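Local coordinates for protein HepC.19480.a.B1 (Helicobacter pylori, PDB 6MTZ) that is of unknown function but is probably a phosphoesterase of the DHH family, at residues 10-15 against 54-59; 194-199 against 226-231; 255-260 against 339-344; 289-294 against 350-355. All coordinates share one frame; numbering follows the deposited sequence.

The four contacts sample three parts of the chain, and each turns on an aromatic ring, contact 4 on two. Contact 1 joins the N-terminal parallel sheet to helix 43-59, and contact 2 joins two helices of the all-helical middle region. Contacts 3 and 4 both use helix 341-353 on the same mixed sheet, the first at the helix start and the second near its end; their centres are about 11 Å apart and their atoms touch, as at V259 CG2 and I293 CG2 (4.1 Å). Contacts 1, 2 and 3 are partly buried; only contact 4, which is apolar, has all its touching residues buried. In contacts 2 and 3 a tyrosine hydroxyl finds a polar partner beyond the segments.

Contact 1: residues 10-15 against 54-59; sequences QVYHLS and LNAIAQ
Y12 meets A56 and I57 where strand 10-15 of the parallel N-terminal sheet lies beneath helix 43-59. This is the helix of a beta-alpha-beta crossover: it links strand 35-39 to strand 64-70, which flank strand 10-15 on its two sides, and so it passes over the strand between them. In the first shell, I57 presents its CG1 methylene over one face of the Y12 ring. CG1 is 4.0 Å from the ring centroid and 28° off the normal, a CH-pi contact displaced toward one side of the ring, with its shortest approach to Y12 CE1 at 3.6 Å. I57 CD1 continues along the same side and reaches Y12 CD1 at 4.0 Å. The I57 branch and the tyrosine side chain run antiparallel as they pass. I57 has CG1 anti to its carbonyl carbon (chi1 -72°), and an extended chi2 lets the branch reach the sheet although CB itself starts out alongside it. A56 adds an oblique touch from the same side of the ring plane, nearer the CE2 edge atom.

Further out, I53, one turn earlier on the helix, also touches Y12, as do Y38 and F65 from the neighbouring strands, while I57 rests on I67. Near the end of the ring, A56 CB stands 3.7 Å from Y12 CE2 and 4.1 Å from Y12 OH.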
# COMPACT_ATOMS: atom_id res chain seq x y z
N GLN A 10 -11.20 -0.31 18.83
CA GLN A 10 -10.10 -0.22 17.88
C GLN A 10 -10.43 -1.05 16.64
O GLN A 10 -10.71 -2.25 16.74
CB GLN A 10 -8.80 -0.70 18.51
CG GLN A 10 -8.47 0.02 19.81
CD GLN A 10 -8.14 1.49 19.59
OE1 GLN A 10 -7.49 1.84 18.60
NE2 GLN A 10 -8.58 2.35 20.51
N VAL A 11 -10.36 -0.41 15.48
CA VAL A 11 -10.69 -1.07 14.22
C VAL A 11 -9.40 -1.35 13.47
O VAL A 11 -8.55 -0.47 13.33
CB VAL A 11 -11.65 -0.21 13.38
CG1 VAL A 11 -11.92 -0.90 12.06
CG2 VAL A 11 -12.94 0.03 14.17
N TYR A 12 -9.27 -2.59 12.99
CA TYR A 12 -8.18 -3.00 12.12
C TYR A 12 -8.78 -3.39 10.78
O TYR A 12 -9.55 -4.36 10.71
CB TYR A 12 -7.40 -4.16 12.75
CG TYR A 12 -6.69 -3.73 14.01
CD1 TYR A 12 -7.35 -3.70 15.24
CD2 TYR A 12 -5.36 -3.33 13.98
CE1 TYR A 12 -6.71 -3.29 16.39
CE2 TYR A 12 -4.71 -2.93 15.13
CZ TYR A 12 -5.38 -2.90 16.33
OH TYR A 12 -4.73 -2.49 17.47
N HIS A 13 -8.44 -2.65 9.72
CA HIS A 13 -9.14 -2.80 8.44
C HIS A 13 -8.16 -3.22 7.35
O HIS A 13 -7.37 -2.40 6.86
CB HIS A 13 -9.87 -1.52 8.05
CG HIS A 13 -10.70 -1.65 6.82
ND1 HIS A 13 -11.39 -0.59 6.27
CD2 HIS A 13 -10.95 -2.71 6.01
CE1 HIS A 13 -12.03 -0.99 5.18
NE2 HIS A 13 -11.78 -2.28 5.01
N LEU A 14 -8.27 -4.48 6.93
CA LEU A 14 -7.47 -5.03 5.84
C LEU A 14 -8.30 -5.07 4.55
O LEU A 14 -9.42 -5.61 4.54
CB LEU A 14 -7.00 -6.44 6.20
CG LEU A 14 -6.46 -7.28 5.05
CD1 LEU A 14 -5.18 -6.65 4.47
CD2 LEU A 14 -6.25 -8.75 5.49
N SER A 15 -7.73 -4.53 3.46
CA SER A 15 -8.43 -4.46 2.18
C SER A 15 -7.46 -4.69 1.02
O SER A 15 -6.23 -4.71 1.20
CB SER A 15 -9.15 -3.11 1.99
OG SER A 15 -10.11 -3.21 0.94
N LEU A 54 -3.40 -9.59 14.11
CA LEU A 54 -3.55 -10.35 15.34
C LEU A 54 -2.43 -10.01 16.33
O LEU A 54 -2.65 -9.99 17.55
CB LEU A 54 -3.56 -11.85 15.05
CG LEU A 54 -4.73 -12.41 14.23
CD1 LEU A 54 -4.44 -13.82 13.77
CD2 LEU A 54 -5.99 -12.38 15.06
N ASN A 55 -1.23 -9.75 15.82
CA ASN A 55 -0.13 -9.35 16.68
C ASN A 55 -0.42 -8.01 17.35
O ASN A 55 -0.27 -7.86 18.56
CB ASN A 55 1.17 -9.28 15.88
CG ASN A 55 2.40 -9.18 16.75
OD1 ASN A 55 2.32 -8.91 17.94
ND2 ASN A 55 3.57 -9.40 16.14
N ALA A 56 -0.86 -7.03 16.56
CA ALA A 56 -1.20 -5.73 17.12
C ALA A 56 -2.31 -5.84 18.17
O ALA A 56 -2.27 -5.16 19.20
CB ALA A 56 -1.62 -4.76 16.01
N ILE A 57 -3.29 -6.71 17.94
CA ILE A 57 -4.39 -6.85 18.90
C ILE A 57 -3.89 -7.49 20.19
O ILE A 57 -4.28 -7.09 21.29
CB ILE A 57 -5.56 -7.63 18.27
CG1 ILE A 57 -6.27 -6.77 17.23
CG2 ILE A 57 -6.55 -8.09 19.34
CD1 ILE A 57 -7.47 -7.43 16.61
N ALA A 58 -2.99 -8.48 20.08
CA ALA A 58 -2.41 -9.09 21.27
C ALA A 58 -1.65 -8.09 22.13
O ALA A 58 -1.59 -8.24 23.35
CB ALA A 58 -1.47 -10.24 20.89
N GLN A 59 -1.07 -7.06 21.51
CA GLN A 59 -0.25 -6.09 22.22
C GLN A 59 -1.01 -4.84 22.63
O GLN A 59 -0.46 -4.01 23.37
CB GLN A 59 0.96 -5.70 21.37
CG GLN A 59 1.83 -6.89 20.98
CD GLN A 59 3.27 -6.50 20.77
OE1 GLN A 59 3.84 -6.75 19.71
NE2 GLN A 59 3.88 -5.90 21.79

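Contact 2: residues 194-199 against 226-231; sequences RDYKLK and KIALGG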
# COMPACT_ATOMS: atom_id res chain seq x y z
N ARG A 194 -1.09 5.04 1.16
CA ARG A 194 -2.54 4.97 1.32
C ARG A 194 -3.14 6.36 1.46
O ARG A 194 -4.16 6.66 0.84
CB ARG A 194 -2.89 4.12 2.54
CG ARG A 194 -4.39 4.01 2.83
CD ARG A 194 -4.66 3.11 4.07
NE ARG A 194 -3.96 1.83 3.98
CZ ARG A 194 -2.82 1.52 4.60
NH1 ARG A 194 -2.21 2.40 5.40
NH2 ARG A 194 -2.29 0.31 4.42
N ASP A 195 -2.50 7.23 2.25
CA ASP A 195 -3.01 8.59 2.42
C ASP A 195 -3.08 9.33 1.10
O ASP A 195 -4.04 10.05 0.82
CB ASP A 195 -2.10 9.36 3.39
CG ASP A 195 -2.21 8.87 4.82
OD1 ASP A 195 -3.05 7.99 5.10
OD2 ASP A 195 -1.45 9.36 5.67
N TYR A 196 -2.04 9.18 0.27
CA TYR A 196 -1.98 9.81 -1.04
C TYR A 196 -3.15 9.36 -1.93
O TYR A 196 -3.88 10.20 -2.47
CB TYR A 196 -0.63 9.46 -1.66
CG TYR A 196 -0.36 9.88 -3.08
CD1 TYR A 196 -0.59 11.18 -3.53
CD2 TYR A 196 0.23 8.97 -3.94
CE1 TYR A 196 -0.28 11.52 -4.85
CE2 TYR A 196 0.53 9.30 -5.23
CZ TYR A 196 0.28 10.56 -5.69
OH TYR A 196 0.63 10.82 -7.00
N LYS A 197 -3.31 8.05 -2.12
CA LYS A 197 -4.40 7.55 -2.94
C LYS A 197 -5.74 7.99 -2.38
O LYS A 197 -6.61 8.43 -3.13
CB LYS A 197 -4.36 6.01 -3.05
CG LYS A 197 -3.13 5.45 -3.77
CD LYS A 197 -3.15 3.93 -3.82
CE LYS A 197 -1.94 3.33 -4.52
NZ LYS A 197 -1.80 3.75 -5.92
N LEU A 198 -5.90 7.91 -1.05
CA LEU A 198 -7.19 8.27 -0.47
C LEU A 198 -7.46 9.75 -0.60
O LEU A 198 -8.62 10.16 -0.79
CB LEU A 198 -7.26 7.85 1.00
CG LEU A 198 -7.28 6.34 1.23
CD1 LEU A 198 -7.68 6.06 2.65
CD2 LEU A 198 -8.22 5.67 0.25
N LYS A 199 -6.42 10.58 -0.48
CA LYS A 199 -6.60 12.01 -0.75
C LYS A 199 -7.09 12.22 -2.18
O LYS A 199 -8.06 12.95 -2.42
CB LYS A 199 -5.30 12.78 -0.51
N LYS A 226 0.67 16.08 -8.34
CA LYS A 226 1.88 16.82 -8.00
C LYS A 226 1.70 17.58 -6.69
O LYS A 226 2.63 17.65 -5.88
CB LYS A 226 2.24 17.81 -9.12
CG LYS A 226 2.89 17.20 -10.33
CD LYS A 226 3.46 18.33 -11.22
CE LYS A 226 4.35 17.81 -12.31
NZ LYS A 226 4.89 18.88 -13.18
N ILE A 227 0.51 18.13 -6.47
CA ILE A 227 0.26 18.88 -5.25
C ILE A 227 0.12 17.94 -4.06
O ILE A 227 0.65 18.20 -2.98
CB ILE A 227 -0.97 19.78 -5.42
CG1 ILE A 227 -0.63 20.94 -6.35
CG2 ILE A 227 -1.42 20.34 -4.08
CD1 ILE A 227 -1.81 21.68 -6.80
N ALA A 228 -0.59 16.82 -4.25
CA ALA A 228 -0.75 15.89 -3.13
C ALA A 228 0.59 15.32 -2.69
O ALA A 228 0.76 14.94 -1.53
CB ALA A 228 -1.72 14.77 -3.51
N LEU A 229 1.56 15.26 -3.61
CA LEU A 229 2.87 14.74 -3.25
C LEU A 229 3.75 15.78 -2.56
O LEU A 229 4.91 15.47 -2.25
CB LEU A 229 3.59 14.21 -4.48
CG LEU A 229 3.07 12.90 -5.07
CD1 LEU A 229 3.65 12.73 -6.45
CD2 LEU A 229 3.45 11.72 -4.17
N GLY A 230 3.25 16.99 -2.33
CA GLY A 230 4.03 18.06 -1.71
C GLY A 230 4.85 18.89 -2.66
O GLY A 230 5.66 19.71 -2.21
N GLY A 231 4.67 18.73 -3.97
CA GLY A 231 5.45 19.49 -4.93
C GLY A 231 4.74 20.75 -5.39
O GLY A 231 3.58 20.99 -5.08
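A Schellman motif ends helix 213-228, and the residues just before its glycine, A228 and L229, receive the ring of Y196 from helix 190-203. The motif is defined by the positive phi of G230 (87°) and by two bonds back into the last turn, G231 N to K226 O at 3.0 Å and G230 N to I227 O at 2.9 Å. L229 lies over one face of the Y196 ring: its CD2 is 3.8 Å from the centroid and 15° off the normal, a CH-pi contact over the face, shifted toward the rim. The neighbouring carbon L229 CG approaches Y196 CE1 to 3.6 Å, so the isobutyl group crosses the ring at a slant. A228 comes from another direction, with its methyl in the ring plane, 3.8 Å from Y196 CD1. Y196 reaches this place with CG beside its carbonyl carbon and trans to N (chi1 174°). L229 also packs on M238 and I241, so that the residue after helix 213-228 touches both helix 190-203 and helix 238-251.

The hydroxyl end of Y196 has L229 CD1 close by, yet hydrogen-bonds to E183 OE1. The ring is thus gripped by carbon on a face and an edge, while its polar atom is satisfied by a carboxylate that should also limit how far the ring can shift.

Contact 3: residues 255-260 against 339-344; sequences HDCSVY and FNYRDI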
# COMPACT_ATOMS: atom_id res chain seq x y z
N HIS A 255 18.37 4.69 10.21
CA HIS A 255 18.91 3.75 11.17
C HIS A 255 18.43 2.33 10.88
O HIS A 255 19.22 1.38 10.96
CB HIS A 255 18.58 4.22 12.59
CG HIS A 255 19.29 5.49 12.98
ND1 HIS A 255 18.83 6.34 13.97
CD2 HIS A 255 20.42 6.06 12.50
CE1 HIS A 255 19.64 7.37 14.08
NE2 HIS A 255 20.62 7.23 13.20
N ASP A 256 17.17 2.15 10.46
CA ASP A 256 16.69 0.81 10.15
C ASP A 256 17.24 0.28 8.83
O ASP A 256 17.38 -0.94 8.67
CB ASP A 256 15.16 0.76 10.11
CG ASP A 256 14.52 1.08 11.46
OD1 ASP A 256 15.15 0.81 12.50
OD2 ASP A 256 13.39 1.61 11.49
N CYS A 257 17.57 1.14 7.87
CA CYS A 257 17.89 0.68 6.53
C CYS A 257 19.39 0.71 6.21
O CYS A 257 19.77 0.53 5.05
CB CYS A 257 17.11 1.48 5.48
SG CYS A 257 15.32 1.41 5.74
N SER A 258 20.24 0.92 7.21
CA SER A 258 21.67 1.04 6.98
C SER A 258 22.32 -0.33 6.86
O SER A 258 22.04 -1.22 7.67
CB SER A 258 22.34 1.82 8.10
OG SER A 258 22.19 3.20 7.90
N VAL A 259 23.18 -0.49 5.87
CA VAL A 259 23.94 -1.72 5.68
C VAL A 259 25.39 -1.33 5.43
O VAL A 259 25.69 -0.21 5.03
CB VAL A 259 23.37 -2.57 4.52
CG1 VAL A 259 22.09 -3.27 4.97
CG2 VAL A 259 23.08 -1.68 3.30
N TYR A 260 26.29 -2.27 5.69
CA TYR A 260 27.72 -1.97 5.73
C TYR A 260 28.49 -2.98 4.89
O TYR A 260 28.50 -4.17 5.20
CB TYR A 260 28.23 -1.94 7.17
CG TYR A 260 27.45 -0.94 8.00
CD1 TYR A 260 26.26 -1.29 8.63
CD2 TYR A 260 27.88 0.39 8.11
CE1 TYR A 260 25.53 -0.37 9.37
CE2 TYR A 260 27.15 1.32 8.85
CZ TYR A 260 25.98 0.93 9.47
OH TYR A 260 25.26 1.83 10.21
N PHE A 339 7.37 -9.98 3.20
CA PHE A 339 6.76 -8.68 3.47
C PHE A 339 7.23 -8.11 4.80
O PHE A 339 6.65 -7.15 5.30
CB PHE A 339 5.22 -8.77 3.40
CG PHE A 339 4.72 -8.94 1.99
CD1 PHE A 339 4.62 -7.84 1.14
CD2 PHE A 339 4.41 -10.20 1.48
CE1 PHE A 339 4.20 -7.98 -0.19
CE2 PHE A 339 3.98 -10.36 0.16
CZ PHE A 339 3.87 -9.25 -0.67
N ASN A 340 8.29 -8.68 5.37
CA ASN A 340 8.92 -8.19 6.59
C ASN A 340 10.27 -7.59 6.20
O ASN A 340 11.16 -8.32 5.76
CB ASN A 340 9.09 -9.33 7.58
CG ASN A 340 9.39 -8.85 8.97
OD1 ASN A 340 10.48 -8.36 9.26
ND2 ASN A 340 8.42 -8.98 9.86
N TYR A 341 10.42 -6.28 6.38
CA TYR A 341 11.65 -5.63 5.91
C TYR A 341 12.89 -6.19 6.63
O TYR A 341 13.96 -6.31 6.02
CB TYR A 341 11.57 -4.11 6.09
CG TYR A 341 12.89 -3.44 5.75
CD1 TYR A 341 13.22 -3.16 4.43
CD2 TYR A 341 13.81 -3.10 6.75
CE1 TYR A 341 14.44 -2.57 4.10
CE2 TYR A 341 15.03 -2.51 6.42
CZ TYR A 341 15.33 -2.24 5.10
OH TYR A 341 16.53 -1.65 4.76
N ARG A 342 12.77 -6.52 7.91
CA ARG A 342 13.93 -7.05 8.63
C ARG A 342 14.42 -8.35 7.99
O ARG A 342 15.64 -8.58 7.88
CB ARG A 342 13.60 -7.26 10.11
N ASP A 343 13.49 -9.21 7.54
CA ASP A 343 13.87 -10.46 6.88
C ASP A 343 14.71 -10.20 5.63
O ASP A 343 15.67 -10.92 5.35
CB ASP A 343 12.62 -11.25 6.50
CG ASP A 343 11.95 -11.88 7.69
OD1 ASP A 343 12.60 -12.03 8.74
OD2 ASP A 343 10.76 -12.24 7.56
N ILE A 344 14.34 -9.18 4.86
CA ILE A 344 15.08 -8.85 3.65
C ILE A 344 16.46 -8.33 4.01
O ILE A 344 17.47 -8.72 3.41
CB ILE A 344 14.26 -7.85 2.81
CG1 ILE A 344 13.11 -8.59 2.11
CG2 ILE A 344 15.14 -7.14 1.78
CD1 ILE A 344 11.76 -7.97 2.30
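The ring of Y341 meets D256 at its edge and C257 at a slant. The carbonyl oxygen D256 O lies in the ring plane, 3.6 Å from Y341 CE2, where the ring's edge C-H groups carry a slight positive charge. C257 SG is neither over a face nor at an edge: it is 4.4 Å from the centroid and 41° off the normal, an oblique sulfur-aromatic contact in which SG comes within 3.7 Å of Y341 CZ. The phenolic oxygen pushes further in, with Y341 OH at 3.2 Å from C257 CA and 3.3 Å from C257 CB.

Y341 opens helix 341-353, and its side chain leaves on the side opposite the backbone N (chi1 174°), which carries the ring toward the turn leading into edge strand 258-261. N340, at the N-cap, holds the helix start by a weak bond from R342 N to N340 OD1 (3.2 Å, 124°).

The hydroxyl is hydrogen-bonded to L268 O on the adjacent antiparallel strand, whose backbone also pairs with C257, and D256 O accepts from K345 NZ one turn along the helix. The Y341 hydroxyl and D256 O thus each have a hydrogen-bond partner, and the tyrosine ties the helix start to strand 264-270 and to the residues leading into strand 258-261, with sulfur and ring supplying dispersion beside the bonds.

Contact 4: residues 289-294 against 350-355; sequences FDFYID and EIFNNA
F352 points from the last turns of helix 341-353 at F291 and I293, alternate residues of strand 291-295 whose side chains leave the same face of the mixed six-stranded sheet. This helix-on-sheet layer belongs to the C-terminal domain, whose glycine-rich sequence is consistent with the DHHA1 domain of DHH-family proteins. The helix side chain comes down as the strand side chains come up to meet it. The two phenyl planes stand at 78° with centroids 6.0 Å apart, an oblique pair and neither a stack nor a regular T-shape. Relative to the F291 ring, the partner atom F352 CE2 lies near the plane at the edge, 3.8 Å from F291 CZ, while F291 CZ itself lies obliquely to the F352 ring.

The torsions explain the fit. F291 CG sits between its backbone N and carbonyl carbon (chi1 64°), which sends its ring off the sheet toward the helix. F352 turns its ring so that CA is almost within the ring plane (chi2 -8°), presenting the CE2–CZ rim to the strand.

Outside the pair, L314 of helix 311-318 and V259 of strand 258-261 also touch F352, and F291 packs against V311 and Y261; the three touching residues are all buried, and these neighbours of F291 and F352 are largely apolar. Beyond the rim of F352, the extended branch of I293 ends with CD1 4.1 Å from F352 CZ.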
# COMPACT_ATOMS: atom_id res chain seq x y z
N PHE A 289 26.27 8.57 3.46
CA PHE A 289 26.13 7.27 2.82
C PHE A 289 27.01 7.20 1.57
O PHE A 289 27.15 8.19 0.84
CB PHE A 289 24.67 7.00 2.46
CG PHE A 289 23.82 6.62 3.65
CD1 PHE A 289 23.26 7.60 4.46
CD2 PHE A 289 23.61 5.29 3.97
CE1 PHE A 289 22.49 7.25 5.55
CE2 PHE A 289 22.84 4.93 5.05
CZ PHE A 289 22.28 5.91 5.85
N ASP A 290 27.61 6.04 1.35
CA ASP A 290 28.47 5.79 0.21
C ASP A 290 27.77 5.12 -0.96
O ASP A 290 28.19 5.32 -2.10
CB ASP A 290 29.64 4.91 0.63
CG ASP A 290 30.39 5.50 1.77
OD1 ASP A 290 30.92 6.62 1.58
OD2 ASP A 290 30.41 4.89 2.85
N PHE A 291 26.73 4.32 -0.71
CA PHE A 291 26.03 3.71 -1.82
C PHE A 291 24.58 3.51 -1.45
O PHE A 291 24.17 3.62 -0.29
CB PHE A 291 26.67 2.39 -2.26
CG PHE A 291 26.63 1.32 -1.22
CD1 PHE A 291 27.56 1.30 -0.18
CD2 PHE A 291 25.68 0.30 -1.29
CE1 PHE A 291 27.55 0.29 0.78
CE2 PHE A 291 25.64 -0.71 -0.33
CZ PHE A 291 26.57 -0.72 0.71
N TYR A 292 23.79 3.22 -2.47
CA TYR A 292 22.38 2.92 -2.33
C TYR A 292 22.16 1.56 -2.96
O TYR A 292 22.75 1.25 -4.00
CB TYR A 292 21.53 4.02 -3.01
CG TYR A 292 20.05 3.91 -2.72
CD1 TYR A 292 19.27 2.98 -3.38
CD2 TYR A 292 19.45 4.75 -1.79
CE1 TYR A 292 17.92 2.87 -3.11
CE2 TYR A 292 18.10 4.64 -1.51
CZ TYR A 292 17.34 3.70 -2.18
OH TYR A 292 16.00 3.58 -1.92
N ILE A 293 21.34 0.73 -2.32
CA ILE A 293 21.08 -0.61 -2.83
C ILE A 293 19.60 -0.90 -2.68
O ILE A 293 19.02 -0.69 -1.61
CB ILE A 293 21.96 -1.66 -2.12
CG1 ILE A 293 21.64 -3.07 -2.61
CG2 ILE A 293 21.83 -1.56 -0.59
CD1 ILE A 293 22.61 -4.13 -2.11
N ASP A 294 18.97 -1.33 -3.77
CA ASP A 294 17.58 -1.76 -3.79
C ASP A 294 17.52 -3.21 -4.27
O ASP A 294 18.21 -3.59 -5.21
CB ASP A 294 16.72 -0.86 -4.69
CG ASP A 294 15.25 -1.22 -4.66
OD1 ASP A 294 14.56 -0.88 -3.66
OD2 ASP A 294 14.78 -1.83 -5.63
N GLU A 350 23.91 -10.81 5.79
CA GLU A 350 24.65 -12.06 5.72
C GLU A 350 25.65 -12.03 4.57
O GLU A 350 26.83 -12.37 4.74
CB GLU A 350 23.70 -13.25 5.58
N ILE A 351 25.21 -11.59 3.38
CA ILE A 351 26.12 -11.49 2.24
C ILE A 351 27.25 -10.50 2.54
O ILE A 351 28.43 -10.79 2.30
CB ILE A 351 25.35 -11.08 0.98
CG1 ILE A 351 24.34 -12.17 0.59
CG2 ILE A 351 26.32 -10.80 -0.17
CD1 ILE A 351 23.42 -11.79 -0.55
N PHE A 352 26.90 -9.31 3.05
CA PHE A 352 27.92 -8.29 3.30
C PHE A 352 28.88 -8.70 4.41
O PHE A 352 30.04 -8.26 4.43
CB PHE A 352 27.25 -6.95 3.65
CG PHE A 352 26.76 -6.18 2.45
CD1 PHE A 352 27.06 -6.60 1.16
CD2 PHE A 352 26.01 -5.03 2.61
CE1 PHE A 352 26.63 -5.89 0.05
CE2 PHE A 352 25.56 -4.30 1.50
CZ PHE A 352 25.87 -4.73 0.23
N ASN A 353 28.44 -9.57 5.33
CA ASN A 353 29.26 -9.86 6.51
C ASN A 353 30.58 -10.52 6.14
O ASN A 353 31.62 -10.22 6.74
CB ASN A 353 28.48 -10.74 7.48
CG ASN A 353 29.29 -11.10 8.70
OD1 ASN A 353 29.93 -12.15 8.75
ND2 ASN A 353 29.28 -10.21 9.69
N ASN A 354 30.57 -11.41 5.14
CA ASN A 354 31.80 -12.06 4.69
C ASN A 354 32.54 -11.27 3.62
O ASN A 354 33.64 -11.66 3.22
CB ASN A 354 31.50 -13.46 4.13
CG ASN A 354 31.09 -14.42 5.20
OD1 ASN A 354 31.91 -14.84 6.02
ND2 ASN A 354 29.81 -14.79 5.20
N ALA A 355 31.96 -10.17 3.15
CA ALA A 355 32.50 -9.46 2.00
C ALA A 355 33.80 -8.73 2.32
O ALA A 355 34.35 -8.04 1.46
CB ALA A 355 31.46 -8.48 1.46
OXT ALA A 355 34.34 -8.82 3.42